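Side-chain contact in ileal bile acid-binding protein (Danio rerio, PDB 3ELX), which binds bile acids such as cholate and probably carries them, and perhaps fatty acids, in the cytoplasm, as a small beta-barrel of the fatty acid-binding protein family: residues P20-L24 and I25-D29. Residues are numbered along the deposited sequence; the frame is centred on the assembly and turned at random.
Sequences PFCKL and IGIPD
A Schellman motif ends helix 18-24, the first of the two short helices that lid the barrel of this fatty acid-binding protein fold, and turns the chain toward helix 29-34. Ile27 N reaches back to Cys22 O at 2.8 Å, and Ile25 N bonds Phe21 O at 3.1 Å. Gly26 N makes a weak third bond to Lys23 O. Gly26 itself has phi 92°, a backbone shape in which any side chain would collide with the carbonyl oxygen of Ile25. A water bridges the turn, donating to both Lys23 O and Ile27 O.

The apolar half of the contact is Ile25 laid obliquely on the Phe21 ring. Its CG2 sits over one face toward the rim, a CH-pi contact 4.3 Å from the centroid, and its CD1 lies 3.6 Å from Phe21 CE2. With chi1 at 66°, CG1 is wedged between the backbone N and carbonyl carbon of Ile25, and it packs against Phe21 O at 3.4 Å. Farther round the turn, Cys22 CB touches Ile27 CG1 at 3.8 Å, and both side chains also rest on Ile32.

Phe21 meets Tyr101, a cholate-binding residue, edge-to-face, and Ile25 also touches Ala118 of the barrel. Replacing Ile25 by an alanine removes CG2 and CD1 and would probably open a gap over that face of the Phe21 ring, with its CH-pi contact lost. Backbone bonds thus close the helix end, while the isoleucine branches pack on one face of a buried ring beside the bile acid site.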
loop_
_atom_site.group_PDB
_atom_site.type_symbol
_atom_site.label_atom_id
_atom_site.label_comp_id
_atom_site.label_asym_id
_atom_site.label_seq_id
_atom_site.Cartn_x
_atom_site.Cartn_y
_atom_site.Cartn_z
ATOM N N PRO A 20 9.156 1.299 -13.117
ATOM C CA PRO A 20 9.284 -0.129 -13.434
ATOM C C PRO A 20 8.213 -1.014 -12.791
ATOM O O PRO A 20 7.759 -1.969 -13.423
ATOM C CB PRO A 20 10.672 -0.493 -12.891
ATOM C CG PRO A 20 11.402 0.794 -12.805
ATOM C CD PRO A 20 10.369 1.819 -12.459
ATOM N N PHE A 21 7.806 -0.700 -11.560
ATOM C CA PHE A 21 6.783 -1.494 -10.883
ATOM C C PHE A 21 5.443 -1.369 -11.608
ATOM O O PHE A 21 4.798 -2.371 -11.895
ATOM C CB PHE A 21 6.634 -1.096 -9.408
ATOM C CG PHE A 21 5.515 -1.820 -8.704
ATOM C CD1 PHE A 21 5.718 -3.084 -8.157
ATOM C CD2 PHE A 21 4.249 -1.244 -8.604
ATOM C CE1 PHE A 21 4.676 -3.753 -7.523
ATOM C CE2 PHE A 21 3.204 -1.913 -7.967
ATOM C CZ PHE A 21 3.423 -3.170 -7.430
ATOM N N CYS A 22 5.041 -0.137 -11.909
ATOM C CA CYS A 22 3.760 0.095 -12.566
ATOM C C CYS A 22 3.736 -0.535 -13.959
ATOM O O CYS A 22 2.725 -1.107 -14.369
ATOM C CB CYS A 22 3.447 1.585 -12.633
ATOM S SG CYS A 22 2.987 2.319 -11.057
ATOM N N LYS A 23 4.856 -0.448 -14.668
ATOM C CA LYS A 23 4.990 -1.088 -15.977
ATOM C C LYS A 23 4.867 -2.608 -15.889
ATOM O O LYS A 23 4.246 -3.238 -16.755
ATOM C CB LYS A 23 6.311 -0.699 -16.637
ATOM C CG LYS A 23 6.331 0.717 -17.207
ATOM C CD LYS A 23 7.637 1.015 -17.933
ATOM C CE LYS A 23 8.761 1.363 -16.966
ATOM N NZ LYS A 23 10.076 1.464 -17.660
ATOM N N LEU A 24 5.448 -3.197 -14.846
ATOM C CA LEU A 24 5.435 -4.654 -14.703
ATOM C C LEU A 24 4.034 -5.190 -14.403
ATOM O O LEU A 24 3.621 -6.198 -14.983
ATOM C CB LEU A 24 6.443 -5.124 -13.646
ATOM C CG LEU A 24 6.643 -6.637 -13.478
ATOM C CD1 LEU A 24 7.148 -7.303 -14.757
ATOM C CD2 LEU A 24 7.578 -6.937 -12.314
ATOM N N ILE A 25 3.300 -4.509 -13.523
ATOM C CA ILE A 25 1.935 -4.935 -13.172
ATOM C C ILE A 25 0.870 -4.457 -14.177
ATOM O O ILE A 25 -0.325 -4.696 -13.978
ATOM C CB ILE A 25 1.532 -4.573 -11.710
ATOM C CG1 ILE A 25 1.446 -3.056 -11.519
ATOM C CG2 ILE A 25 2.478 -5.241 -10.700
ATOM C CD1 ILE A 25 0.570 -2.623 -10.346
ATOM N N GLY A 26 1.309 -3.779 -15.238
ATOM C CA GLY A 26 0.455 -3.487 -16.393
ATOM C C GLY A 26 -0.311 -2.177 -16.385
ATOM O O GLY A 26 -1.347 -2.058 -17.048
ATOM N N ILE A 27 0.187 -1.193 -15.642
ATOM C CA ILE A 27 -0.395 0.149 -15.649
ATOM C C ILE A 27 -0.019 0.861 -16.957
ATOM O O ILE A 27 1.157 0.864 -17.340
ATOM C CB ILE A 27 0.077 0.994 -14.422
ATOM C CG1 ILE A 27 -0.092 0.217 -13.102
ATOM C CG2 ILE A 27 -0.620 2.367 -14.377
ATOM C CD1 ILE A 27 -1.518 -0.199 -12.759
ATOM N N PRO A 28 -1.019 1.442 -17.659
ATOM C CA PRO A 28 -0.793 2.225 -18.882
ATOM C C PRO A 28 0.214 3.362 -18.688
ATOM O O PRO A 28 0.288 3.949 -17.603
ATOM C CB PRO A 28 -2.178 2.795 -19.191
ATOM C CG PRO A 28 -3.122 1.832 -18.578
ATOM C CD PRO A 28 -2.454 1.354 -17.330
ATOM N N ASP A 29 0.965 3.662 -19.745
ATOM C CA ASP A 29 2.096 4.588 -19.684
ATOM C C ASP A 29 1.696 6.021 -19.335
ATOM O O ASP A 29 2.393 6.698 -18.572
ATOM C CB ASP A 29 2.864 4.570 -21.009
ATOM C CG ASP A 29 4.371 4.608 -20.816
ATOM O OD1 ASP A 29 4.833 4.930 -19.698
ATOM O OD2 ASP A 29 5.097 4.308 -21.786
HETATM O O HOH W 1 2.396 -1.453 -18.237
#